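Local coordinates for protein predicted metal-dependent phosphohydrolase (Magnetospirillum magnetotacticum MS-1, PDB 3KH1) that probably acts as a metal-dependent phosphohydrolase of the HD-domain family, perhaps with 5'-deoxynucleotidase activity, at residues I26-L31 against R37-A42; V18-L23 against V78-G83; T33-R38 against F150-G155. All blocks are in the same frame, centred on the assembly; numbering follows the deposited sequence.

In the fold
Contact 2 begins earliest in the chain, with residues 18-23 at the end of helix 8-19; both segments of contact 1 follow before residues 78-83 complete contact 2. Contact 3 starts in the loop between the strands of contact 1, shares Arg37 and Arg38 with it, and ends at the tail of helix 132-151. Contact 1 thus sits between the others, its centre about 13 Å from that of contact 2 and about 11 Å from that of contact 3; the centres of contacts 2 and 3 are about 24 Å apart. The carboxylates of Asp41 and Glu79, like charges, lie close together, and Asp41 packs on Leu23, while Leu31 touches Thr152 and Gly155. All three lie in the mostly helical HD domain around its short strand pairing, and all touch the second subunit.

Contact 1 (I26-L31 against R37-A42); sequences ILRQTL and RRENDA. With ACT (acetate ion), chain D.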
ATOM      1  N   ILE A  26      -1.005 -10.954  -7.375  1.00 10.76           N
ATOM      2  CA  ILE A  26      -0.116 -11.979  -6.777  1.00 11.20           C
ATOM      3  C   ILE A  26      -0.661 -12.328  -5.408  1.00 10.77           C
ATOM      4  O   ILE A  26      -0.754 -11.471  -4.499  1.00 10.86           O
ATOM      5  CB  ILE A  26       1.324 -11.505  -6.679  1.00 10.55           C
ATOM      6  CG1 ILE A  26       1.870 -11.028  -8.026  1.00 12.60           C
ATOM      7  CG2 ILE A  26       2.225 -12.625  -6.077  1.00 12.31           C
ATOM      8  CD1 ILE A  26       1.873 -12.094  -9.124  1.00 14.85           C
ATOM      9  N   LEU A  27      -1.055 -13.571  -5.234  1.00 10.11           N
ATOM     10  CA  LEU A  27      -1.730 -14.031  -3.997  1.00  9.86           C
ATOM     11  C   LEU A  27      -0.815 -14.769  -3.024  1.00  9.90           C
ATOM     12  O   LEU A  27       0.037 -15.573  -3.406  1.00 13.03           O
ATOM     13  CB  LEU A  27      -2.909 -14.935  -4.342  1.00 11.25           C
ATOM     14  CG  LEU A  27      -3.936 -14.228  -5.257  1.00 13.03           C
ATOM     15  CD1 LEU A  27      -5.097 -15.071  -5.634  1.00 15.94           C
ATOM     16  CD2 LEU A  27      -4.396 -12.866  -4.639  1.00 15.80           C
ATOM     17  N   ARG A  28      -1.007 -14.470  -1.764  1.00 10.08           N
ATOM     18  CA  ARG A  28      -0.312 -15.084  -0.650  1.00 10.34           C
ATOM     19  C   ARG A  28      -1.164 -16.212  -0.066  1.00 10.03           C
ATOM     20  O   ARG A  28      -2.331 -16.387  -0.430  1.00 11.49           O
ATOM     21  CB  ARG A  28      -0.089 -14.022   0.428  1.00  9.12           C
ATOM     22  CG  ARG A  28       0.843 -12.930  -0.018  1.00 10.96           C
ATOM     23  CD  ARG A  28       0.858 -11.708   0.855  1.00 10.73           C
ATOM     24  NE  ARG A  28       1.012 -12.036   2.246  1.00 14.74           N
ATOM     25  CZ  ARG A  28       2.097 -12.306   2.922  1.00 15.75           C
ATOM     26  NH1 ARG A  28       3.273 -12.111   2.377  1.00 16.23           N
ATOM     27  NH2 ARG A  28       1.986 -12.649   4.227  1.00 20.30           N
ATOM     28  N   GLN A  29      -0.617 -16.949   0.900  1.00  9.67           N
ATOM     29  CA  GLN A  29      -1.423 -17.937   1.649  1.00  9.71           C
ATOM     30  C   GLN A  29      -2.117 -17.372   2.886  1.00  9.58           C
ATOM     31  O   GLN A  29      -3.070 -17.984   3.394  1.00 10.60           O
ATOM     32  CB  GLN A  29      -0.560 -19.131   2.063  1.00 10.24           C
ATOM     33  CG  GLN A  29      -0.130 -19.934   0.887  1.00 11.14           C
ATOM     34  CD  GLN A  29      -1.327 -20.479   0.129  1.00 12.32           C
ATOM     35  OE1 GLN A  29      -2.132 -21.244   0.690  1.00 13.27           O
ATOM     36  NE2 GLN A  29      -1.456 -20.094  -1.153  1.00 13.73           N
ATOM     37  N   THR A  30      -1.693 -16.213   3.361  1.00  9.62           N
ATOM     38  CA  THR A  30      -2.361 -15.483   4.418  1.00  9.83           C
ATOM     39  C   THR A  30      -3.764 -15.176   4.002  1.00  9.65           C
ATOM     40  O   THR A  30      -3.982 -14.754   2.906  1.00 10.78           O
ATOM     41  CB  THR A  30      -1.597 -14.153   4.680  1.00 10.92           C
ATOM     42  OG1 THR A  30      -0.184 -14.417   4.918  1.00 13.78           O
ATOM     43  CG2 THR A  30      -2.258 -13.345   5.783  1.00 12.33           C
ATOM     44  N   LEU A  31      -4.712 -15.420   4.889  1.00  9.17           N
ATOM     45  CA  LEU A  31      -6.104 -15.044   4.660  1.00  9.19           C
ATOM     46  C   LEU A  31      -6.392 -13.688   5.251  1.00  9.13           C
ATOM     47  O   LEU A  31      -5.800 -13.289   6.239  1.00  9.64           O
ATOM     48  CB  LEU A  31      -7.070 -16.068   5.253  1.00 10.22           C
ATOM     49  CG  LEU A  31      -6.887 -17.526   4.820  1.00  9.83           C
ATOM     50  CD1 LEU A  31      -7.941 -18.430   5.503  1.00 11.78           C
ATOM     51  CD2 LEU A  31      -6.962 -17.648   3.316  1.00 12.98           C
ATOM     52  N   ARG A  37     -10.951 -14.703   1.803  1.00  9.20           N
ATOM     53  CA  ARG A  37     -10.102 -14.940   0.627  1.00  8.97           C
ATOM     54  C   ARG A  37      -8.651 -14.783   1.094  1.00  9.60           C
ATOM     55  O   ARG A  37      -8.372 -14.204   2.160  1.00  9.28           O
ATOM     56  CB  ARG A  37     -10.428 -13.966  -0.532  1.00  9.17           C
ATOM     57  CG  ARG A  37     -10.270 -12.514  -0.119  1.00  9.77           C
ATOM     58  CD  ARG A  37     -10.480 -11.620  -1.318  1.00  9.39           C
ATOM     59  NE  ARG A  37     -10.359 -10.201  -1.027  1.00  9.74           N
ATOM     60  CZ  ARG A  37      -9.233  -9.551  -0.901  1.00  9.50           C
ATOM     61  NH1 ARG A  37      -8.058 -10.170  -0.960  1.00  9.45           N
ATOM     62  NH2 ARG A  37      -9.271  -8.254  -0.639  1.00 10.20           N
ATOM     63  N   ARG A  38      -7.738 -15.218   0.235  1.00  9.30           N
ATOM     64  CA  ARG A  38      -6.302 -14.936   0.391  1.00  9.06           C
ATOM     65  C   ARG A  38      -6.036 -13.454   0.208  1.00  8.77           C
ATOM     66  O   ARG A  38      -6.652 -12.786  -0.649  1.00  9.40           O
ATOM     67  CB  ARG A  38      -5.510 -15.721  -0.640  1.00  9.77           C
ATOM     68  CG  ARG A  38      -5.452 -17.214  -0.375  1.00 10.04           C
ATOM     69  CD  ARG A  38      -4.954 -17.975  -1.604  1.00 11.70           C
ATOM     70  NE  ARG A  38      -5.947 -17.835  -2.674  1.00 10.00           N
ATOM     71  CZ  ARG A  38      -5.748 -18.077  -3.959  1.00 12.76           C
ATOM     72  NH1 ARG A  38      -4.564 -18.489  -4.399  1.00 14.59           N
ATOM     73  NH2 ARG A  38      -6.708 -17.865  -4.850  1.00 13.22           N
ATOM     74  N   GLU A  39      -5.041 -12.962   0.939  1.00  9.93           N
ATOM     75  CA  GLU A  39      -4.465 -11.649   0.755  1.00  9.78           C
ATOM     76  C   GLU A  39      -3.603 -11.550  -0.485  1.00  9.15           C
ATOM     77  O   GLU A  39      -2.896 -12.522  -0.817  1.00  9.80           O
ATOM     78  CB  GLU A  39      -3.587 -11.357   2.012  1.00 11.80           C
ATOM     79  CG  GLU A  39      -3.185  -9.981   2.178  1.00 12.74           C
ATOM     80  CD  GLU A  39      -2.276  -9.786   3.381  1.00 10.20           C
ATOM     81  OE1 GLU A  39      -1.297 -10.558   3.597  1.00 10.07           O
ATOM     82  OE2 GLU A  39      -2.482  -8.773   4.006  1.00 12.11           O
ATOM     83  N   ASN A  40      -3.655 -10.421  -1.199  1.00  8.43           N
ATOM     84  CA  ASN A  40      -2.749 -10.177  -2.282  1.00  8.58           C
ATOM     85  C   ASN A  40      -1.521  -9.370  -1.845  1.00  8.91           C
ATOM     86  O   ASN A  40      -1.495  -8.748  -0.778  1.00  8.92           O
ATOM     87  CB  ASN A  40      -3.463  -9.617  -3.535  1.00  9.85           C
ATOM     88  CG  ASN A  40      -3.816  -8.155  -3.429  1.00  9.08           C
ATOM     89  OD1 ASN A  40      -2.935  -7.282  -3.236  1.00  9.11           O
ATOM     90  ND2 ASN A  40      -5.101  -7.831  -3.635  1.00 10.75           N
ATOM     91  N   ASP A  41      -0.473  -9.356  -2.671  1.00  8.54           N
ATOM     92  CA  ASP A  41       0.768  -8.709  -2.289  1.00  8.50           C
ATOM     93  C   ASP A  41       0.612  -7.201  -2.129  1.00  8.54           C
ATOM     94  O   ASP A  41       1.307  -6.609  -1.308  1.00  8.90           O
ATOM     95  CB  ASP A  41       1.879  -8.971  -3.320  1.00  9.59           C
ATOM     96  CG  ASP A  41       2.610 -10.254  -3.107  1.00 10.17           C
ATOM     97  OD1 ASP A  41       2.285 -11.040  -2.198  1.00 10.25           O
ATOM     98  OD2 ASP A  41       3.575 -10.448  -3.895  1.00 11.30           O
ATOM     99  N   ALA A  42      -0.195  -6.554  -2.969  1.00  8.11           N
ATOM    100  CA  ALA A  42      -0.343  -5.086  -2.887  1.00  9.36           C
ATOM    101  C   ALA A  42      -1.025  -4.721  -1.582  1.00  8.13           C
ATOM    102  O   ALA A  42      -0.574  -3.825  -0.873  1.00  9.48           O
ATOM    103  CB  ALA A  42      -1.127  -4.543  -4.100  1.00  9.56           C
TER
HETATM  104  C   ACT D 201      -9.456 -17.055  -2.622  1.00 10.55           C
HETATM  105  O   ACT D 201      -9.143 -16.540  -3.706  1.00 15.79           O
HETATM  106  OXT ACT D 201      -8.597 -17.133  -1.740  1.00  9.40           O
HETATM  107  CH3 ACT D 201     -10.849 -17.548  -2.394  1.00 11.31           C
HETATM  108  O   HOH W   1       4.168 -11.684  -0.287  1.00 16.73           O
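A bend at chi3 (49°) turns the end of the Arg28 side chain onto Glu39, whose CG stands anti to its backbone N (chi1 -166°) and whose chain then runs straight out beside Arg28, both pointing the same way. Their salt bridge, Arg28 NE to Glu39 OE1 at 3.1 Å, is skewed: the oxygen is met on its anti side, and the guanidinium and carboxylate planes are 69° apart. Water 1 joins Arg28 NH1 to Asp41 OD1, and NH2 makes a weak bond to Thr30 OG1. Glu39 is shared more widely, its OE1 with His44 and its OE2 with Gln144 and with Lys24 of the second subunit. The backbones beneath form a short antiparallel ladder broken by a beta bulge, since the pairing slips by two residues between Leu27-Asn40 and Leu31-Arg38. Arg28 N to Glu39 O and Glu39 N to Thr30 O, both 2.9 Å, are nearly straight; Asp41 N to Ile26 O, at 2.8 Å, closes the ladder where helix 41-54 begins, Asn40 holding the N-cap position of that helix. Within the bulge the carbonyl of Arg28 is buried without a polar partner, pressed by the methylenes of Arg38, whose CG comes to 3.2 Å from Arg28 O. Beyond them the Arg38 side chain crosses that of Leu27 at about a right angle, and Leu27 CD1 lies over one face of the guanidinium, 3.3 Å from Arg38 NH2. An acetate, probably from the crystallisation liquor, lies at the guanidinium edge: OXT takes bonds from Arg38 N and NE, and O takes one from NH2 at 3.0 Å. The other branch of Leu27, CD2, rests on Asn40 CB. The side chain of Thr30 comes to about 3 Å from a bound calcium ion, between nearest atoms.

Contact 2 (V18-L23 against V78-G83); sequences VEIDKL and VEIDAG
Ile80 and the three residues its side chain presses on, Ile20, Lys22 and Leu23, have no flat side-chain group; the carboxylate bordering them is that of Glu19, whose OE2 is met by Lys22 NZ at 2.8 Å, on the syn side but 35° out of the carboxylate plane. The Lys22 chain, extended beyond CG, runs to this carboxylate and crosses Ile80 at about a right angle, with Lys22 CB 3.9 Å and CD 4.1 Å from Ile80 CG2. Here a 3-10 turn, following helix 8-19 in the HD domain, receives the short helix 79-82 through one isoleucine. Ile80 CG1 lies against the backbone of the turn, 3.6 Å from Leu23 N, and 4.0 Å from Leu23 CB. Its terminal methyl CD1 lies 3.9 Å from Ile20 CA. Leu23 also crosses the isoleucine at about a right angle, and with CG swung anti to the backbone N (chi1 -172°) its CD1 lies 4.1 Å from Ile80 CG1. Trp46 of the second subunit packs on both Ile20 and Leu23, while Arg106 of helix 96-108 forms salt bridges with Glu19 and with Asp81.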
ATOM      1  N   VAL A  18       2.438   2.200 -13.969  1.00 12.81           N
ATOM      2  CA  VAL A  18       1.405   1.407 -14.616  1.00 14.16           C
ATOM      3  C   VAL A  18       1.651  -0.101 -14.458  1.00 13.77           C
ATOM      4  O   VAL A  18       0.720  -0.871 -14.191  1.00 13.86           O
ATOM      5  CB  VAL A  18       1.243   1.838 -16.104  1.00 14.57           C
ATOM      6  CG1 VAL A  18       0.371   0.847 -16.888  1.00 17.19           C
ATOM      7  CG2 VAL A  18       0.694   3.302 -16.144  1.00 16.85           C
ATOM      8  N   GLU A  19       2.894  -0.531 -14.667  1.00 13.13           N
ATOM      9  CA  GLU A  19       3.261  -1.945 -14.604  1.00 13.95           C
ATOM     10  C   GLU A  19       2.958  -2.576 -13.246  1.00 13.24           C
ATOM     11  O   GLU A  19       2.453  -3.696 -13.164  1.00 13.73           O
ATOM     12  CB  GLU A  19       4.726  -2.107 -14.918  1.00 15.02           C
ATOM     13  CG  GLU A  19       5.188  -3.585 -14.931  1.00 17.70           C
ATOM     14  CD  GLU A  19       4.669  -4.464 -16.093  1.00 19.70           C
ATOM     15  OE1 GLU A  19       4.016  -3.974 -17.039  1.00 24.05           O
ATOM     16  OE2 GLU A  19       4.979  -5.683 -16.100  1.00 21.68           O
ATOM     17  N   ILE A  20       3.189  -1.824 -12.178  1.00 12.85           N
ATOM     18  CA  ILE A  20       3.089  -2.403 -10.840  1.00 12.53           C
ATOM     19  C   ILE A  20       1.657  -2.593 -10.389  1.00 12.04           C
ATOM     20  O   ILE A  20       1.454  -3.212  -9.338  1.00 12.27           O
ATOM     21  CB  ILE A  20       3.982  -1.651  -9.804  1.00 12.64           C
ATOM     22  CG1 ILE A  20       3.492  -0.234  -9.528  1.00 12.57           C
ATOM     23  CG2 ILE A  20       5.465  -1.696 -10.195  1.00 13.61           C
ATOM     24  CD1 ILE A  20       4.259   0.508  -8.377  1.00 13.19           C
ATOM     25  N   ASP A  21       0.646  -2.130 -11.142  1.00 11.64           N
ATOM     26  CA  ASP A  21      -0.716  -2.624 -10.934  1.00 11.81           C
ATOM     27  C   ASP A  21      -0.749  -4.129 -10.774  1.00 11.71           C
ATOM     28  O   ASP A  21      -1.615  -4.681 -10.053  1.00 11.99           O
ATOM     29  CB  ASP A  21      -1.678  -2.217 -12.078  1.00 13.13           C
ATOM     30  CG  ASP A  21      -3.187  -2.378 -11.706  1.00 13.71           C
ATOM     31  OD1 ASP A  21      -3.667  -1.533 -10.938  1.00 16.98           O
ATOM     32  OD2 ASP A  21      -3.900  -3.279 -12.255  1.00 17.25           O
ATOM     33  N   LYS A  22       0.139  -4.811 -11.507  1.00 12.16           N
ATOM     34  CA  LYS A  22       0.136  -6.266 -11.539  1.00 12.19           C
ATOM     35  C   LYS A  22       0.425  -6.909 -10.192  1.00 10.79           C
ATOM     36  O   LYS A  22       0.108  -8.083  -9.988  1.00 12.63           O
ATOM     37  CB  LYS A  22       1.136  -6.741 -12.571  1.00 12.83           C
ATOM     38  CG  LYS A  22       0.760  -6.366 -13.999  1.00 14.80           C
ATOM     39  CD  LYS A  22       1.863  -6.845 -14.983  1.00 17.54           C
ATOM     40  CE  LYS A  22       1.607  -6.490 -16.428  1.00 21.76           C
ATOM     41  NZ  LYS A  22       2.769  -6.975 -17.290  1.00 26.85           N
ATOM     42  N   LEU A  23       0.985  -6.168  -9.243  1.00 10.59           N
ATOM     43  CA  LEU A  23       1.253  -6.757  -7.914  1.00  9.88           C
ATOM     44  C   LEU A  23      -0.045  -7.181  -7.240  1.00 10.12           C
ATOM     45  O   LEU A  23      -0.080  -8.072  -6.388  1.00 10.12           O
ATOM     46  CB  LEU A  23       2.050  -5.783  -7.049  1.00  9.72           C
ATOM     47  CG  LEU A  23       2.541  -6.356  -5.718  1.00 10.45           C
ATOM     48  CD1 LEU A  23       3.519  -7.509  -6.001  1.00 12.38           C
ATOM     49  CD2 LEU A  23       3.150  -5.272  -4.898  1.00 11.61           C
ATOM     50  N   VAL A  78       9.157  -7.574  -7.008  1.00 12.41           N
ATOM     51  CA  VAL A  78       9.697  -8.698  -7.768  1.00 13.06           C
ATOM     52  C   VAL A  78       8.735  -9.872  -7.947  1.00 12.96           C
ATOM     53  O   VAL A  78       8.852 -10.641  -8.936  1.00 14.41           O
ATOM     54  CB  VAL A  78      11.022  -9.242  -7.166  1.00 13.43           C
ATOM     55  CG1 VAL A  78      12.152  -8.185  -7.356  1.00 14.98           C
ATOM     56  CG2 VAL A  78      10.845  -9.716  -5.691  1.00 14.69           C
ATOM     57  N   GLU A  79       7.771 -10.027  -7.038  1.00 12.05           N
ATOM     58  CA  GLU A  79       6.806 -11.124  -7.140  1.00 12.35           C
ATOM     59  C   GLU A  79       5.869 -11.023  -8.349  1.00 13.01           C
ATOM     60  O   GLU A  79       5.230 -12.007  -8.711  1.00 13.59           O
ATOM     61  CB  GLU A  79       6.038 -11.324  -5.814  1.00 12.43           C
ATOM     62  CG  GLU A  79       7.007 -11.591  -4.621  1.00 12.88           C
ATOM     63  CD  GLU A  79       6.387 -12.279  -3.429  1.00 12.59           C
ATOM     64  OE1 GLU A  79       5.169 -12.327  -3.304  1.00 14.00           O
ATOM     65  OE2 GLU A  79       7.194 -12.817  -2.617  1.00 16.27           O
ATOM     66  N   ILE A  80       5.743  -9.846  -8.961  1.00 12.63           N
ATOM     67  CA  ILE A  80       5.001  -9.717 -10.221  1.00 13.20           C
ATOM     68  C   ILE A  80       5.441 -10.779 -11.199  1.00 15.22           C
ATOM     69  O   ILE A  80       4.597 -11.352 -11.887  1.00 16.48           O
ATOM     70  CB  ILE A  80       5.109  -8.299 -10.816  1.00 13.23           C
ATOM     71  CG1 ILE A  80       4.341  -7.293  -9.964  1.00 13.05           C
ATOM     72  CG2 ILE A  80       4.663  -8.261 -12.274  1.00 14.93           C
ATOM     73  CD1 ILE A  80       4.714  -5.871 -10.215  1.00 12.99           C
ATOM     74  N   ASP A  81       6.757 -10.982 -11.327  1.00 15.95           N
ATOM     75  CA  ASP A  81       7.297 -11.993 -12.210  1.00 17.19           C
ATOM     76  C   ASP A  81       7.626 -13.293 -11.471  1.00 18.61           C
ATOM     77  O   ASP A  81       7.517 -14.385 -12.054  1.00 20.40           O
ATOM     78  CB  ASP A  81       8.582 -11.508 -12.910  1.00 19.41           C
ATOM     79  CG  ASP A  81       8.369 -10.390 -13.933  1.00 19.28           C
ATOM     80  OD1 ASP A  81       7.200  -9.986 -14.221  1.00 21.08           O
ATOM     81  OD2 ASP A  81       9.448  -9.989 -14.497  1.00 21.42           O
ATOM     82  N   ALA A  82       8.108 -13.200 -10.228  1.00 17.84           N
ATOM     83  CA  ALA A  82       8.596 -14.400  -9.518  1.00 18.38           C
ATOM     84  C   ALA A  82       7.507 -15.182  -8.788  1.00 18.06           C
ATOM     85  O   ALA A  82       7.752 -16.340  -8.415  1.00 20.17           O
ATOM     86  CB  ALA A  82       9.721 -14.051  -8.551  1.00 18.35           C
ATOM     87  N   GLY A  83       6.344 -14.574  -8.563  1.00 16.83           N
ATOM     88  CA  GLY A  83       5.277 -15.175  -7.761  1.00 16.45           C
ATOM     89  C   GLY A  83       5.605 -15.149  -6.284  1.00 16.35           C
ATOM     90  O   GLY A  83       6.666 -14.712  -5.862  1.00 16.62           O
TER

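Contact 3 (T33-R38 against F150-G155); sequences TDSSRR and FETEGG. With ACT (acetate ion), chain D.
The end of helix 132-151 meets the loop between strands 30-31 and 38-40, Glu151 and Thr152 facing Thr33 and Ser35. Thr33 and Glu151 lie side by side and point the same way, in contact along their aliphatic parts: CB to CB is 3.8 Å, and Thr33 CG2 is 3.9 Å from Glu151 CG. With chi1 at 60°, Thr33 OG1 sits between its own backbone N and carbonyl carbon and bonds to Asp21 of the second subunit, while CG2 is left to face the glutamate. Ser35 points its CB at the helix end, and its OG comes to 3.5 Å from Thr152 CB. The polar link between the two is indirect: water 2 lies 2.8 Å from Ser35 OG and donates to Thr152 O at 2.9 Å. Within the loop Asp34 OD1 accepts from Ser36 N at 3.0 Å, an Asx turn, and also from Ser36 OG at 2.7 Å, both reaching it from the same face of the carboxylate. Just past the helix, Thr152 OG1 takes the N-H of Gly155, 3.0 Å away, in an ST motif. Two residues before Gly155, Glu153 adopts positive phi (58°), with Gly154 N turned back to Asn149 O and Glu153 N to Phe150 O, the paired bonds of a Schellman motif that terminates the helix.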
ATOM      1  N   THR A  33      -8.613 -11.412   7.629  1.00  9.46           N
ATOM      2  CA  THR A  33      -8.991 -11.738   9.018  1.00  8.86           C
ATOM      3  C   THR A  33     -10.349 -12.398   9.165  1.00 10.42           C
ATOM      4  O   THR A  33     -10.574 -13.104  10.168  1.00 12.19           O
ATOM      5  CB  THR A  33      -8.859 -10.508   9.944  1.00  9.92           C
ATOM      6  OG1 THR A  33      -9.735  -9.487   9.439  1.00 10.69           O
ATOM      7  CG2 THR A  33      -7.440 -10.020  10.067  1.00  9.97           C
ATOM      8  N   ASP A  34     -11.229 -12.170   8.200  1.00  9.43           N
ATOM      9  CA  ASP A  34     -12.518 -12.841   8.138  1.00 10.51           C
ATOM     10  C   ASP A  34     -12.540 -14.161   7.327  1.00 10.98           C
ATOM     11  O   ASP A  34     -13.614 -14.726   7.107  1.00 11.87           O
ATOM     12  CB  ASP A  34     -13.613 -11.890   7.581  1.00 10.83           C
ATOM     13  CG  ASP A  34     -13.331 -11.441   6.152  1.00 12.15           C
ATOM     14  OD1 ASP A  34     -12.348 -11.910   5.522  1.00 12.27           O
ATOM     15  OD2 ASP A  34     -14.097 -10.577   5.625  1.00 18.16           O
ATOM     16  N   SER A  35     -11.350 -14.649   6.953  1.00 10.61           N
ATOM     17  CA  SER A  35     -11.188 -15.881   6.155  1.00 10.22           C
ATOM     18  C   SER A  35     -11.887 -15.819   4.799  1.00  9.81           C
ATOM     19  O   SER A  35     -12.070 -16.877   4.148  1.00 10.70           O
ATOM     20  CB  SER A  35     -11.639 -17.127   6.937  1.00 10.57           C
ATOM     21  OG  SER A  35     -10.899 -17.308   8.131  1.00 12.73           O
ATOM     22  N   SER A  36     -12.226 -14.632   4.309  1.00 10.10           N
ATOM     23  CA  SER A  36     -13.012 -14.504   3.099  1.00 10.06           C
ATOM     24  C   SER A  36     -12.270 -14.870   1.797  1.00 10.49           C
ATOM     25  O   SER A  36     -12.895 -15.209   0.817  1.00 10.45           O
ATOM     26  CB  SER A  36     -13.595 -13.094   2.968  1.00 10.27           C
ATOM     27  OG  SER A  36     -12.606 -12.117   2.882  1.00 10.74           O
ATOM     28  N   ARG A  37     -10.951 -14.703   1.803  1.00  9.20           N
ATOM     29  CA  ARG A  37     -10.102 -14.940   0.627  1.00  8.97           C
ATOM     30  C   ARG A  37      -8.651 -14.783   1.094  1.00  9.60           C
ATOM     31  O   ARG A  37      -8.372 -14.204   2.160  1.00  9.28           O
ATOM     32  CB  ARG A  37     -10.428 -13.966  -0.532  1.00  9.17           C
ATOM     33  CG  ARG A  37     -10.270 -12.514  -0.119  1.00  9.77           C
ATOM     34  CD  ARG A  37     -10.480 -11.620  -1.318  1.00  9.39           C
ATOM     35  NE  ARG A  37     -10.359 -10.201  -1.027  1.00  9.74           N
ATOM     36  CZ  ARG A  37      -9.233  -9.551  -0.901  1.00  9.50           C
ATOM     37  NH1 ARG A  37      -8.058 -10.170  -0.960  1.00  9.45           N
ATOM     38  NH2 ARG A  37      -9.271  -8.254  -0.639  1.00 10.20           N
ATOM     39  N   ARG A  38      -7.738 -15.218   0.235  1.00  9.30           N
ATOM     40  CA  ARG A  38      -6.302 -14.936   0.391  1.00  9.06           C
ATOM     41  C   ARG A  38      -6.036 -13.454   0.208  1.00  8.77           C
ATOM     42  O   ARG A  38      -6.652 -12.786  -0.649  1.00  9.40           O
ATOM     43  CB  ARG A  38      -5.510 -15.721  -0.640  1.00  9.77           C
ATOM     44  CG  ARG A  38      -5.452 -17.214  -0.375  1.00 10.04           C
ATOM     45  CD  ARG A  38      -4.954 -17.975  -1.604  1.00 11.70           C
ATOM     46  NE  ARG A  38      -5.947 -17.835  -2.674  1.00 10.00           N
ATOM     47  CZ  ARG A  38      -5.748 -18.077  -3.959  1.00 12.76           C
ATOM     48  NH1 ARG A  38      -4.564 -18.489  -4.399  1.00 14.59           N
ATOM     49  NH2 ARG A  38      -6.708 -17.865  -4.850  1.00 13.22           N
ATOM     50  N   PHE A 150      -3.972 -15.680  13.847  1.00 10.19           N
ATOM     51  CA  PHE A 150      -4.698 -15.698  15.123  1.00 11.10           C
ATOM     52  C   PHE A 150      -6.185 -15.380  14.857  1.00 11.02           C
ATOM     53  O   PHE A 150      -7.082 -16.054  15.355  1.00 11.72           O
ATOM     54  CB  PHE A 150      -4.089 -14.714  16.107  1.00 11.56           C
ATOM     55  CG  PHE A 150      -4.596 -14.878  17.504  1.00 11.75           C
ATOM     56  CD1 PHE A 150      -3.965 -15.755  18.368  1.00 12.27           C
ATOM     57  CD2 PHE A 150      -5.677 -14.162  17.952  1.00 13.00           C
ATOM     58  CE1 PHE A 150      -4.426 -15.928  19.639  1.00 13.70           C
ATOM     59  CE2 PHE A 150      -6.178 -14.343  19.250  1.00 14.97           C
ATOM     60  CZ  PHE A 150      -5.528 -15.209  20.099  1.00 14.69           C
ATOM     61  N   GLU A 151      -6.448 -14.376  14.040  1.00 10.24           N
ATOM     62  CA  GLU A 151      -7.814 -13.995  13.718  1.00 10.94           C
ATOM     63  C   GLU A 151      -8.602 -15.069  12.987  1.00 11.01           C
ATOM     64  O   GLU A 151      -9.798 -15.194  13.174  1.00 13.71           O
ATOM     65  CB  GLU A 151      -7.865 -12.711  12.912  1.00 11.22           C
ATOM     66  CG  GLU A 151      -7.373 -11.451  13.685  1.00 12.34           C
ATOM     67  CD  GLU A 151      -8.046 -11.216  15.023  1.00 16.08           C
ATOM     68  OE1 GLU A 151      -9.270 -10.997  14.975  1.00 19.54           O
ATOM     69  OE2 GLU A 151      -7.340 -11.294  16.073  1.00 18.09           O
ATOM     70  N   THR A 152      -7.902 -15.833  12.134  1.00 10.50           N
ATOM     71  CA  THR A 152      -8.529 -16.866  11.342  1.00 10.16           C
ATOM     72  C   THR A 152      -8.469 -18.266  12.003  1.00 10.11           C
ATOM     73  O   THR A 152      -8.823 -19.269  11.388  1.00 11.41           O
ATOM     74  CB  THR A 152      -7.914 -16.941   9.933  1.00 10.36           C
ATOM     75  OG1 THR A 152      -6.548 -17.388  10.020  1.00 10.13           O
ATOM     76  CG2 THR A 152      -8.008 -15.574   9.202  1.00 11.38           C
ATOM     77  N   GLU A 153      -8.091 -18.309  13.272  1.00 11.91           N
ATOM     78  CA  GLU A 153      -8.037 -19.541  14.047  1.00 12.20           C
ATOM     79  C   GLU A 153      -7.100 -20.559  13.394  1.00 12.29           C
ATOM     80  O   GLU A 153      -7.412 -21.749  13.306  1.00 13.62           O
ATOM     81  CB  GLU A 153      -9.473 -20.074  14.296  1.00 13.13           C
ATOM     82  CG  GLU A 153     -10.393 -19.033  14.977  1.00 17.29           C
ATOM     83  CD  GLU A 153     -11.787 -19.541  15.360  1.00 25.56           C
ATOM     84  OE1 GLU A 153     -12.011 -20.753  15.408  1.00 28.36           O
ATOM     85  OE2 GLU A 153     -12.650 -18.688  15.637  1.00 32.67           O
ATOM     86  N   GLY A 154      -5.943 -20.078  12.925  1.00 11.16           N
ATOM     87  CA  GLY A 154      -5.013 -20.947  12.226  1.00 11.61           C
ATOM     88  C   GLY A 154      -5.439 -21.272  10.814  1.00 11.29           C
ATOM     89  O   GLY A 154      -5.262 -22.389  10.324  1.00 12.13           O
ATOM     90  N   GLY A 155      -6.025 -20.289  10.150  1.00 11.04           N
ATOM     91  CA  GLY A 155      -6.566 -20.486   8.825  1.00 10.99           C
ATOM     92  C   GLY A 155      -5.533 -20.742   7.754  1.00 10.63           C
ATOM     93  O   GLY A 155      -5.859 -21.286   6.688  1.00 10.44           O
TER
HETATM   94  C   ACT D 201      -9.456 -17.055  -2.622  1.00 10.55           C
HETATM   95  O   ACT D 201      -9.143 -16.540  -3.706  1.00 15.79           O
HETATM   96  OXT ACT D 201      -8.597 -17.133  -1.740  1.00  9.40           O
HETATM   97  CH3 ACT D 201     -10.849 -17.548  -2.394  1.00 11.31           C
HETATM   98  O   HOH W   2     -10.073 -19.895   8.804  1.00 18.18           O